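Local coordinates for putative aminopeptidase (Leishmania major, PDB 5NTH), which probably acts as a manganese-dependent M17 leucyl aminopeptidase that removes residues from the N-terminus of peptides and is bound here to the inhibitor actinonin, at residues A[216-219]-A[220-224]; A[186-189]-A[190-194]; A[114-117]-A[118-121]; A[10-13]-A[14-18]; A[21-24]-A[25-29]. All coordinates share one frame; numbering follows the deposited sequence.

Interaction 1 of 5, residues A[216-219]-A[220-224]; sequences CQRL and VDTPP
The C-terminal end of helix 203-221, in the M17 catalytic domain, lies here at Thr-222, whose hydroxyl and amide close the last turn. Thr-222 is the first residue to leave helical geometry. Its side chain folds back onto the last turn. OG1 lies beside the backbone N and anti to the carbonyl carbon (chi1 -56°), which carries it to the carbonyl of Arg-218. Thr-222 OG1 donates to Arg-218 O at 2.7 Å, from well above the carbonyl plane. Thr-222 N donates to the same oxygen at 3.0 Å, from the opposite face. One buried acceptor is therefore gripped by two donors of one residue. The hydroxyl also pairs with the OH of Tyr-21 on helix 12-26.

The turn before it is regular. Val-220 N reaches Cys-216 O at 3.1 Å with a nearly straight N-H (166°), and Asp-221 N reaches Gln-217 O at 3.0 Å. Asp-221 lays its CB against Gln-217 O. Its carboxylate binds His-161 and the backbone N of Ala-523. The guanidinium of Arg-218 binds Thr-24 and the carbonyls of Ala-173 and Tyr-174. Cys-216 and Val-220 both pack on helix 323-341. The side chain of Val-220 is about 8 Å from that of Asp-321, a manganese ligand, so the turn lies near the metal site, but it supplies no ligand. Pro-223 and Pro-224 pack on a second subunit. Within the turn, the CG2 branch of Val-220 sits beside Cys-216 O at 3.4 Å, while Cys-216 SG stays 4.4 Å from that methyl.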
loop_
_atom_site.group_PDB
_atom_site.type_symbol
_atom_site.label_atom_id
_atom_site.label_comp_id
_atom_site.label_asym_id
_atom_site.label_seq_id
_atom_site.Cartn_x
_atom_site.Cartn_y
_atom_site.Cartn_z
ATOM N N CYS A 216 5.431 37.114 6.945
ATOM C CA CYS A 216 5.767 35.827 6.405
ATOM C C CYS A 216 4.820 34.735 6.899
ATOM O O CYS A 216 4.329 33.951 6.096
ATOM C CB CYS A 216 7.216 35.493 6.712
ATOM S SG CYS A 216 7.688 33.998 5.900
ATOM N N GLN A 217 4.542 34.694 8.193
ATOM C CA GLN A 217 3.567 33.734 8.713
ATOM C C GLN A 217 2.170 33.912 8.079
ATOM O O GLN A 217 1.469 32.933 7.884
ATOM C CB GLN A 217 3.440 33.821 10.224
ATOM C CG GLN A 217 4.692 33.480 11.008
ATOM C CD GLN A 217 4.475 33.639 12.517
ATOM O OE1 GLN A 217 4.276 34.741 12.985
ATOM N NE2 GLN A 217 4.506 32.536 13.272
ATOM N N ARG A 218 1.792 35.144 7.733
ATOM C CA ARG A 218 0.498 35.425 7.150
ATOM C C ARG A 218 0.380 34.910 5.753
ATOM O O ARG A 218 -0.547 34.208 5.433
ATOM C CB ARG A 218 0.241 36.918 7.131
ATOM C CG ARG A 218 -1.136 37.287 6.600
ATOM C CD ARG A 218 -1.570 38.657 7.062
ATOM N NE ARG A 218 -2.894 39.040 6.563
ATOM C CZ ARG A 218 -4.060 38.609 7.046
ATOM N NH1 ARG A 218 -4.132 37.723 8.043
ATOM N NH2 ARG A 218 -5.183 39.071 6.514
ATOM N N LEU A 219 1.321 35.280 4.906
ATOM C CA LEU A 219 1.336 34.811 3.519
ATOM C C LEU A 219 1.354 33.281 3.451
ATOM O O LEU A 219 0.553 32.687 2.741
ATOM C CB LEU A 219 2.508 35.420 2.779
ATOM C CG LEU A 219 2.492 36.945 2.634
ATOM C CD1 LEU A 219 3.766 37.388 1.945
ATOM C CD2 LEU A 219 1.279 37.474 1.883
ATOM N N VAL A 220 2.190 32.649 4.263
ATOM C CA VAL A 220 2.296 31.189 4.273
ATOM C C VAL A 220 0.994 30.544 4.706
ATOM O O VAL A 220 0.450 29.713 3.990
ATOM C CB VAL A 220 3.475 30.709 5.149
ATOM C CG1 VAL A 220 3.432 29.218 5.383
ATOM C CG2 VAL A 220 4.793 31.051 4.476
ATOM N N ASP A 221 0.516 30.958 5.875
ATOM C CA ASP A 221 -0.746 30.466 6.474
ATOM C C ASP A 221 -1.946 30.626 5.579
ATOM O O ASP A 221 -2.806 29.767 5.609
ATOM C CB ASP A 221 -1.101 31.203 7.768
ATOM C CG ASP A 221 -0.460 30.596 9.027
ATOM O OD1 ASP A 221 0.082 29.470 9.005
ATOM O OD2 ASP A 221 -0.543 31.275 10.088
ATOM N N THR A 222 -2.033 31.724 4.816
ATOM C CA THR A 222 -3.200 31.956 3.956
ATOM C C THR A 222 -3.381 30.821 2.943
ATOM O O THR A 222 -2.420 30.417 2.282
ATOM C CB THR A 222 -3.084 33.246 3.165
ATOM O OG1 THR A 222 -2.874 34.319 4.068
ATOM C CG2 THR A 222 -4.343 33.538 2.401
ATOM N N PRO A 223 -4.606 30.290 2.811
ATOM C CA PRO A 223 -4.805 29.296 1.783
ATOM C C PRO A 223 -4.778 29.892 0.365
ATOM O O PRO A 223 -4.966 31.089 0.197
ATOM C CB PRO A 223 -6.168 28.739 2.119
ATOM C CG PRO A 223 -6.865 29.840 2.808
ATOM C CD PRO A 223 -5.822 30.538 3.584
ATOM N N PRO A 224 -4.546 29.053 -0.648
ATOM C CA PRO A 224 -4.426 29.424 -2.060
ATOM C C PRO A 224 -5.689 29.840 -2.753
ATOM O O PRO A 224 -5.633 30.479 -3.794
ATOM C CB PRO A 224 -3.905 28.166 -2.716
ATOM C CG PRO A 224 -4.172 27.065 -1.759
ATOM C CD PRO A 224 -4.415 27.609 -0.423
#

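Interaction 2 of 5, residues A[186-189]-A[190-194]; sequences SSRA and AFTQE
Arg-188 carries its guanidinium past the methyl of Thr-192, and the two side chains cross at about a right angle. Arg-188 NH2 comes to 3.3 Å from Thr-192 CG2, approaching obliquely. A bend at chi3 (66°) brings the guanidinium alongside this methyl. The charge itself is met outside the turn, where NH1 forms a salt bridge with Asp-36. The carbonyl of Arg-188 is the polar focus. Thr-192 N donates to Arg-188 O at 2.9 Å, tilted only 15° from the carbonyl plane. Phe-191 N donates to the same oxygen at 2.8 Å, from above that plane. The oxygen also lies at the edge of the Phe-191 ring. Further along, Glu-194 folds back so that its CG rests on Ala-189 CB at 3.7 Å. Glu-194 N makes a weak bond of 3.4 Å to Thr-192 OG1. Ala-190 and Phe-191 pack on Val-203 of helix 203-221. The whole is a one-turn helix that follows strand 181-185 of the six-stranded N-terminal sheet, entered at the Arg-188 N-cap and left at Gln-193 with positive phi.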
loop_
_atom_site.group_PDB
_atom_site.type_symbol
_atom_site.label_atom_id
_atom_site.label_comp_id
_atom_site.label_asym_id
_atom_site.label_seq_id
_atom_site.Cartn_x
_atom_site.Cartn_y
_atom_site.Cartn_z
ATOM N N SER A 186 16.598 42.113 29.283
ATOM C CA SER A 186 17.548 42.551 30.315
ATOM C C SER A 186 18.718 43.401 29.712
ATOM O O SER A 186 19.082 44.434 30.276
ATOM C CB SER A 186 18.030 41.378 31.198
ATOM O OG SER A 186 18.615 40.347 30.431
ATOM N N SER A 187 19.236 43.002 28.556
ATOM C CA SER A 187 20.241 43.795 27.829
ATOM C C SER A 187 19.602 45.044 27.239
ATOM O O SER A 187 18.439 44.989 26.817
ATOM C CB SER A 187 20.866 43.015 26.649
ATOM O OG SER A 187 20.353 43.489 25.383
ATOM N N ARG A 188 20.388 46.125 27.143
ATOM C CA ARG A 188 19.900 47.404 26.625
ATOM C C ARG A 188 20.514 47.803 25.293
ATOM O O ARG A 188 20.282 48.918 24.812
ATOM C CB ARG A 188 20.153 48.513 27.645
ATOM C CG ARG A 188 19.386 48.376 28.957
ATOM C CD ARG A 188 19.593 49.602 29.875
ATOM N NE ARG A 188 18.993 50.787 29.250
ATOM C CZ ARG A 188 19.634 51.872 28.845
ATOM N NH1 ARG A 188 18.943 52.833 28.268
ATOM N NH2 ARG A 188 20.944 52.030 29.028
ATOM N N ALA A 189 21.232 46.877 24.665
ATOM C CA ALA A 189 21.978 47.147 23.418
ATOM C C ALA A 189 21.165 47.717 22.245
ATOM O O ALA A 189 21.671 48.520 21.455
ATOM C CB ALA A 189 22.693 45.894 22.979
ATOM N N ALA A 190 19.918 47.297 22.125
ATOM C CA ALA A 190 19.003 47.881 21.140
ATOM C C ALA A 190 18.756 49.384 21.372
ATOM O O ALA A 190 18.494 50.145 20.413
ATOM C CB ALA A 190 17.673 47.113 21.132
ATOM N N PHE A 191 18.814 49.790 22.645
ATOM C CA PHE A 191 18.517 51.164 23.053
ATOM C C PHE A 191 19.743 52.056 23.154
ATOM O O PHE A 191 19.660 53.235 22.913
ATOM C CB PHE A 191 17.741 51.131 24.359
ATOM C CG PHE A 191 16.420 50.451 24.215
ATOM C CD1 PHE A 191 15.325 51.144 23.690
ATOM C CD2 PHE A 191 16.285 49.108 24.513
ATOM C CE1 PHE A 191 14.099 50.527 23.519
ATOM C CE2 PHE A 191 15.067 48.481 24.352
ATOM C CZ PHE A 191 13.969 49.191 23.860
ATOM N N THR A 192 20.879 51.465 23.470
ATOM C CA THR A 192 22.135 52.172 23.557
ATOM C C THR A 192 22.916 52.196 22.226
ATOM O O THR A 192 23.890 52.947 22.103
ATOM C CB THR A 192 22.992 51.555 24.699
ATOM O OG1 THR A 192 23.252 50.152 24.474
ATOM C CG2 THR A 192 22.250 51.714 26.067
ATOM N N GLN A 193 22.519 51.381 21.233
ATOM C CA GLN A 193 23.341 51.157 19.993
ATOM C C GLN A 193 24.752 50.655 20.298
ATOM O O GLN A 193 25.652 50.786 19.456
ATOM C CB GLN A 193 23.488 52.440 19.138
ATOM C CG GLN A 193 22.229 53.287 19.003
ATOM C CD GLN A 193 21.150 52.584 18.205
ATOM O OE1 GLN A 193 21.460 51.882 17.220
ATOM N NE2 GLN A 193 19.875 52.763 18.616
ATOM N N GLU A 194 24.943 50.099 21.498
ATOM C CA GLU A 194 26.233 49.584 21.890
ATOM C C GLU A 194 26.590 48.456 20.917
ATOM O O GLU A 194 25.709 47.712 20.422
ATOM C CB GLU A 194 26.243 49.085 23.346
ATOM C CG GLU A 194 25.990 47.587 23.520
ATOM C CD GLU A 194 25.771 47.167 24.963
ATOM O OE1 GLU A 194 25.016 47.867 25.691
ATOM O OE2 GLU A 194 26.330 46.115 25.358
#

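Interaction 3 of 5, residues A[114-117]-A[118-121]; sequences PYRA and DSMS
The backbone enters helix 117-127 through Arg-116, the N-cap residue, whose phi and psi are both positive, and then continues as helix. Ser-121 N donates to Ala-117 O at 3.1 Å. The bonds from Met-120 N and Ser-119 N to Arg-116 O are weak. Across this first turn Arg-116 and Asp-118 form a salt bridge, with Arg-116 NH1 at 2.9 Å from Asp-118 OD1. The oxygen lies in the guanidinium plane, but NH1 meets OD1 from above the carboxylate plane, and the two flat groups stand 71° apart. Bends at chi2 and chi3 bring NH1 to the Asp-118 carboxylate. Asp-118 CG sits between its backbone N and carbonyl carbon (chi1 41°), which brings OD1 to Ser-119 N at 2.8 Å. OD1 thus accepts from Arg-116 NH1 and Ser-119 N, both from the same face of the carboxylate.

This is the N-terminal end of a helix in the macro-type N-terminal domain of M17 enzymes. OD2 of Asp-118 binds Asn-112 and the hydroxyl of Tyr-465 of the third subunit, so the acidic group also makes an intersubunit bond. Met-120 extends beyond CG, and its CE reaches Tyr-115 O at 3.6 Å. Met-120 and Ala-117 pack on Ala-154 of helix 148-156. Tyr-115 has Pro-114 CG over one ring face, 4.0 Å above the plane, and its OH bonds Gln-451.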
loop_
_atom_site.group_PDB
_atom_site.type_symbol
_atom_site.label_atom_id
_atom_site.label_comp_id
_atom_site.label_asym_id
_atom_site.label_seq_id
_atom_site.Cartn_x
_atom_site.Cartn_y
_atom_site.Cartn_z
ATOM N N PRO A 114 22.498 29.200 20.908
ATOM C CA PRO A 114 22.922 29.257 22.335
ATOM C C PRO A 114 22.015 30.085 23.263
ATOM O O PRO A 114 22.063 29.933 24.484
ATOM C CB PRO A 114 24.288 29.913 22.257
ATOM C CG PRO A 114 24.112 30.849 21.119
ATOM C CD PRO A 114 23.308 30.105 20.085
ATOM N N TYR A 115 21.208 30.957 22.668
ATOM C CA TYR A 115 20.190 31.708 23.398
ATOM C C TYR A 115 18.906 30.902 23.617
ATOM O O TYR A 115 18.044 31.348 24.343
ATOM C CB TYR A 115 19.836 32.985 22.629
ATOM C CG TYR A 115 21.034 33.738 22.095
ATOM C CD1 TYR A 115 22.158 33.977 22.909
ATOM C CD2 TYR A 115 21.059 34.198 20.785
ATOM C CE1 TYR A 115 23.266 34.653 22.428
ATOM C CE2 TYR A 115 22.175 34.868 20.284
ATOM C CZ TYR A 115 23.278 35.109 21.109
ATOM O OH TYR A 115 24.382 35.781 20.611
ATOM N N ARG A 116 18.785 29.735 22.976
ATOM C CA ARG A 116 17.615 28.858 23.048
ATOM C C ARG A 116 16.341 29.538 22.675
ATOM O O ARG A 116 15.379 29.493 23.407
ATOM C CB ARG A 116 17.490 28.153 24.406
ATOM C CG ARG A 116 18.506 27.025 24.597
ATOM C CD ARG A 116 18.351 25.939 23.525
ATOM N NE ARG A 116 18.302 24.637 24.163
ATOM C CZ ARG A 116 17.256 23.819 24.155
ATOM N NH1 ARG A 116 16.141 24.122 23.499
ATOM N NH2 ARG A 116 17.331 22.670 24.825
ATOM N N ALA A 117 16.345 30.131 21.487
ATOM C CA ALA A 117 15.165 30.763 20.891
ATOM C C ALA A 117 13.970 29.832 20.681
ATOM O O ALA A 117 12.846 30.303 20.543
ATOM C CB ALA A 117 15.548 31.403 19.572
ATOM N N ASP A 118 14.216 28.537 20.626
ATOM C CA ASP A 118 13.137 27.563 20.533
ATOM C C ASP A 118 12.283 27.505 21.791
ATOM O O ASP A 118 11.064 27.495 21.726
ATOM C CB ASP A 118 13.647 26.141 20.165
ATOM C CG ASP A 118 14.938 25.746 20.879
ATOM O OD1 ASP A 118 15.292 26.342 21.922
ATOM O OD2 ASP A 118 15.625 24.840 20.372
ATOM N N SER A 119 12.939 27.443 22.930
ATOM C CA SER A 119 12.247 27.419 24.197
ATOM C C SER A 119 11.536 28.745 24.477
ATOM O O SER A 119 10.456 28.771 25.049
ATOM C CB SER A 119 13.243 27.076 25.288
ATOM O OG SER A 119 13.759 25.779 25.044
ATOM N N MET A 120 12.139 29.838 24.035
ATOM C CA MET A 120 11.537 31.166 24.167
ATOM C C MET A 120 10.221 31.209 23.430
ATOM O O MET A 120 9.238 31.678 23.959
ATOM C CB MET A 120 12.442 32.256 23.589
ATOM C CG MET A 120 13.678 32.560 24.406
ATOM S SD MET A 120 14.603 34.016 23.816
ATOM C CE MET A 120 15.842 34.070 25.119
ATOM N N SER A 121 10.235 30.719 22.200
ATOM C CA SER A 121 9.020 30.589 21.406
ATOM C C SER A 121 7.962 29.670 22.054
ATOM O O SER A 121 6.782 30.028 22.092
ATOM C CB SER A 121 9.377 30.151 19.984
ATOM O OG SER A 121 9.724 31.297 19.219
#

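Interaction 4 of 5, residues A[10-13]-A[14-18]; sequences NSIV and EETAV
The chain passes from an extended Ser-11 into the first turns of helix 12-26, and the backbone bonds then follow the helical i to i+4 pattern. Glu-15 N donates to Ser-11 O at 3.0 Å, and Ala-17 N to Val-13 O at 3.1 Å. Ser-11 is the N-cap. Its OG stands anti to the backbone N (chi1 161°) and turns to the amide of Glu-14. This capping bond, Glu-14 N to Ser-11 OG, is weak at 3.3 Å but fairly straight (162°). The same hydroxyl lies beside Glu-14 CB.

One residue on, Thr-16 doubles the grip on Ile-12 O. Thr-16 N donates to it at 2.8 Å, and Thr-16 OG1 at 3.1 Å from the opposite face of the carbonyl. The hydroxyl gets there because it lies beside the backbone N (chi1 -82°). Glu-15 bends at chi2, and its CG passes 3.2 Å from Ser-11 O. Its carboxylate binds Arg-6 and the backbone N of Ser-9. Glu-14 instead extends beyond CG. It forms salt bridges with Arg-8 and with Arg-256 of the second subunit.

The two acidic residues stand in the first turn, where the helix dipole would probably favour negative charge. Their arginine partners tie the N-terminal tail to the helix and the helix to the neighbouring subunit.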
loop_
_atom_site.group_PDB
_atom_site.type_symbol
_atom_site.label_atom_id
_atom_site.label_comp_id
_atom_site.label_asym_id
_atom_site.label_seq_id
_atom_site.Cartn_x
_atom_site.Cartn_y
_atom_site.Cartn_z
ATOM N N ASN A 10 -14.255 35.893 -11.689
ATOM C CA ASN A 10 -15.443 36.375 -12.405
ATOM C C ASN A 10 -16.533 36.949 -11.448
ATOM O O ASN A 10 -17.715 36.957 -11.783
ATOM C CB ASN A 10 -16.006 35.163 -13.178
ATOM C CG ASN A 10 -16.579 35.536 -14.528
ATOM O OD1 ASN A 10 -15.844 35.959 -15.427
ATOM N ND2 ASN A 10 -17.893 35.353 -14.696
ATOM N N SER A 11 -16.120 37.452 -10.281
ATOM C CA SER A 11 -17.016 37.655 -9.128
ATOM C C SER A 11 -16.704 38.900 -8.255
ATOM O O SER A 11 -15.626 39.026 -7.679
ATOM C CB SER A 11 -17.007 36.401 -8.240
ATOM O OG SER A 11 -17.474 36.670 -6.921
ATOM N N ILE A 12 -17.699 39.766 -8.112
ATOM C CA ILE A 12 -17.568 41.038 -7.395
ATOM C C ILE A 12 -17.240 40.795 -5.911
ATOM O O ILE A 12 -16.398 41.473 -5.323
ATOM C CB ILE A 12 -18.864 41.919 -7.492
ATOM C CG1 ILE A 12 -19.539 41.859 -8.900
ATOM C CG2 ILE A 12 -18.538 43.369 -7.139
ATOM C CD1 ILE A 12 -20.759 40.934 -9.040
ATOM N N VAL A 13 -17.910 39.814 -5.325
ATOM C CA VAL A 13 -17.821 39.549 -3.883
ATOM C C VAL A 13 -16.454 38.999 -3.510
ATOM O O VAL A 13 -15.802 39.486 -2.587
ATOM C CB VAL A 13 -18.923 38.545 -3.411
ATOM C CG1 VAL A 13 -18.649 38.000 -1.999
ATOM C CG2 VAL A 13 -20.308 39.191 -3.470
ATOM N N GLU A 14 -16.052 37.951 -4.219
ATOM C CA GLU A 14 -14.752 37.320 -4.025
ATOM C C GLU A 14 -13.661 38.382 -4.218
ATOM O O GLU A 14 -12.742 38.487 -3.404
ATOM C CB GLU A 14 -14.604 36.141 -5.002
ATOM C CG GLU A 14 -13.517 35.112 -4.678
ATOM C CD GLU A 14 -13.633 33.854 -5.554
ATOM O OE1 GLU A 14 -14.705 33.185 -5.511
ATOM O OE2 GLU A 14 -12.672 33.528 -6.289
ATOM N N GLU A 15 -13.805 39.200 -5.263
ATOM C CA GLU A 15 -12.805 40.205 -5.586
ATOM C C GLU A 15 -12.757 41.329 -4.592
ATOM O O GLU A 15 -11.698 41.914 -4.391
ATOM C CB GLU A 15 -12.996 40.779 -6.988
ATOM C CG GLU A 15 -12.616 39.841 -8.147
ATOM C CD GLU A 15 -11.322 39.058 -7.929
ATOM O OE1 GLU A 15 -10.284 39.664 -7.581
ATOM O OE2 GLU A 15 -11.347 37.815 -8.111
ATOM N N THR A 16 -13.894 41.655 -3.993
ATOM C CA THR A 16 -13.964 42.704 -2.972
ATOM C C THR A 16 -13.222 42.239 -1.730
ATOM O O THR A 16 -12.478 43.000 -1.137
ATOM C CB THR A 16 -15.435 43.083 -2.632
ATOM O OG1 THR A 16 -15.926 44.013 -3.608
ATOM C CG2 THR A 16 -15.583 43.727 -1.227
ATOM N N ALA A 17 -13.417 40.983 -1.348
ATOM C CA ALA A 17 -12.725 40.431 -0.186
ATOM C C ALA A 17 -11.230 40.222 -0.410
ATOM O O ALA A 17 -10.483 40.309 0.552
ATOM C CB ALA A 17 -13.371 39.131 0.286
ATOM N N VAL A 18 -10.787 39.924 -1.635
ATOM C CA VAL A 18 -9.339 39.801 -1.888
ATOM C C VAL A 18 -8.692 41.178 -1.763
ATOM O O VAL A 18 -7.577 41.282 -1.246
ATOM C CB VAL A 18 -8.926 39.120 -3.245
ATOM C CG1 VAL A 18 -9.447 37.688 -3.393
ATOM C CG2 VAL A 18 -9.392 39.920 -4.425
#

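Interaction 5 of 5, residues A[21-24]-A[25-29]; sequences YVQT and CTNFK
The carbonyl oxygen of Tyr-21 is gripped from one face by two donors. Cys-25 N reaches Tyr-21 O at 3.2 Å, and Thr-24 OG1 reaches it at 2.7 Å. The hydroxyl is placed by chi1 of 65°, which sets OG1 between its own backbone N and carbonyl carbon. Next along the helix, Thr-26 N meets Val-22 O at 2.7 Å, nearly in line with the carbonyl bond. Asn-27 N then closes on Gln-23 O at 3.0 Å, the last regular bond before the chain leaves the helix.

Among the side chains, Cys-25 and Tyr-21 make a sulfur-aromatic contact. Cys-25 SG lies 3.9 Å from the Tyr-21 ring centroid and 33° off the ring normal, an oblique placement shifted toward the hydroxyl end. SG is nearest to Tyr-21 CZ, at 3.4 Å. The ring swings to this side because its CG is anti to the backbone N (chi1 175°). On another side of the helix, Val-22 CG1 meets Thr-26 CG2 at 3.7 Å. Phe-28 turns its ring edge to Thr-24 O.

This is the C-terminal part of helix 12-26. Tyr-21 and Cys-25 both pack on Ile-235 of helix 229-243 and on Arg-218 of helix 203-221. The hydroxyls of Tyr-21 and Thr-24 are both bonded to the C-terminal end of helix 203-221, through Thr-222 and Arg-218. Phe-28 packs on Gln-214 of that same helix.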
loop_
_atom_site.group_PDB
_atom_site.type_symbol
_atom_site.label_atom_id
_atom_site.label_comp_id
_atom_site.label_asym_id
_atom_site.label_seq_id
_atom_site.Cartn_x
_atom_site.Cartn_y
_atom_site.Cartn_z
ATOM N N TYR A 21 -8.037 41.616 1.796
ATOM C CA TYR A 21 -6.923 40.740 2.176
ATOM C C TYR A 21 -5.586 41.352 1.757
ATOM O O TYR A 21 -4.601 41.295 2.506
ATOM C CB TYR A 21 -7.040 39.337 1.561
ATOM C CG TYR A 21 -5.841 38.502 1.874
ATOM C CD1 TYR A 21 -5.722 37.842 3.098
ATOM C CD2 TYR A 21 -4.776 38.456 0.993
ATOM C CE1 TYR A 21 -4.580 37.120 3.414
ATOM C CE2 TYR A 21 -3.623 37.728 1.286
ATOM C CZ TYR A 21 -3.537 37.054 2.487
ATOM O OH TYR A 21 -2.394 36.354 2.746
ATOM N N VAL A 22 -5.553 41.938 0.566
ATOM C CA VAL A 22 -4.341 42.589 0.079
ATOM C C VAL A 22 -3.947 43.680 1.057
ATOM O O VAL A 22 -2.814 43.702 1.529
ATOM C CB VAL A 22 -4.547 43.141 -1.330
ATOM C CG1 VAL A 22 -3.413 44.064 -1.742
ATOM C CG2 VAL A 22 -4.646 41.988 -2.320
ATOM N N GLN A 23 -4.900 44.537 1.413
ATOM C CA GLN A 23 -4.630 45.633 2.358
ATOM C C GLN A 23 -4.028 45.184 3.668
ATOM O O GLN A 23 -3.131 45.853 4.205
ATOM C CB GLN A 23 -5.899 46.454 2.653
ATOM C CG GLN A 23 -6.343 47.323 1.501
ATOM C CD GLN A 23 -5.163 47.926 0.798
ATOM O OE1 GLN A 23 -4.841 47.555 -0.344
ATOM N NE2 GLN A 23 -4.453 48.807 1.502
ATOM N N THR A 24 -4.508 44.064 4.185
ATOM C CA THR A 24 -4.040 43.612 5.490
ATOM C C THR A 24 -2.588 43.203 5.352
ATOM O O THR A 24 -1.798 43.367 6.282
ATOM C CB THR A 24 -4.846 42.431 6.028
ATOM O OG1 THR A 24 -4.646 41.299 5.175
ATOM C CG2 THR A 24 -6.347 42.779 6.101
ATOM N N CYS A 25 -2.256 42.685 4.172
ATOM C CA CYS A 25 -0.892 42.314 3.818
ATOM C C CYS A 25 0.042 43.485 3.473
ATOM O O CYS A 25 1.199 43.485 3.873
ATOM C CB CYS A 25 -0.931 41.314 2.658
ATOM S SG CYS A 25 -1.409 39.664 3.172
ATOM N N THR A 26 -0.451 44.456 2.714
ATOM C CA THR A 26 0.372 45.598 2.328
ATOM C C THR A 26 0.600 46.637 3.443
ATOM O O THR A 26 1.614 47.284 3.427
ATOM C CB THR A 26 -0.129 46.312 1.051
ATOM O OG1 THR A 26 -1.371 46.969 1.298
ATOM C CG2 THR A 26 -0.306 45.327 -0.101
ATOM N N ASN A 27 -0.313 46.795 4.393
ATOM C CA ASN A 27 -0.065 47.666 5.549
ATOM C C ASN A 27 0.312 46.918 6.821
ATOM O O ASN A 27 0.279 47.484 7.915
ATOM C CB ASN A 27 -1.298 48.514 5.856
ATOM C CG ASN A 27 -1.793 49.265 4.645
ATOM O OD1 ASN A 27 -2.911 49.027 4.177
ATOM N ND2 ASN A 27 -0.957 50.168 4.114
ATOM N N PHE A 28 0.691 45.656 6.697
ATOM C CA PHE A 28 0.924 44.829 7.868
ATOM C C PHE A 28 1.923 45.443 8.842
ATOM O O PHE A 28 2.968 45.921 8.427
ATOM C CB PHE A 28 1.432 43.452 7.434
ATOM C CG PHE A 28 1.456 42.471 8.531
ATOM C CD1 PHE A 28 0.340 41.753 8.823
ATOM C CD2 PHE A 28 2.580 42.315 9.305
ATOM C CE1 PHE A 28 0.344 40.853 9.868
ATOM C CE2 PHE A 28 2.608 41.427 10.347
ATOM C CZ PHE A 28 1.479 40.695 10.637
ATOM N N LYS A 29 1.598 45.414 10.129
ATOM C CA LYS A 29 2.573 45.652 11.182
ATOM C C LYS A 29 2.541 44.542 12.193
ATOM O O LYS A 29 1.482 44.020 12.526
ATOM C CB LYS A 29 2.297 46.971 11.888
ATOM C CG LYS A 29 2.521 48.153 10.961
ATOM C CD LYS A 29 2.374 49.508 11.660
ATOM C CE LYS A 29 2.544 50.678 10.673
ATOM N NZ LYS A 29 1.524 50.697 9.563
#

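Overall arrangement
All five contacts are local turns at or near helix ends. Interaction 1 is wholly buried, while interaction 4 lies at the surface; interactions 2, 3 and 5 are intermediate. Interactions 4 and 5 share helix 12-26, with centres about 17 Å apart. Interactions 1 and 5 touch directly, through two probable hydrogen bonds and the packing of Leu-219 on Cys-25. Interaction 2 also packs on helix 203-221, about 33 Å from interaction 1 between centres. Hydroxyls that double a backbone bond recur in interactions 1, 4 and 5. Salt bridges occur in interactions 2, 3 and 4; interaction 5 relies on a hydroxyl and a sulfur-aromatic contact. Interactions 1, 3 and 4 reach other subunits.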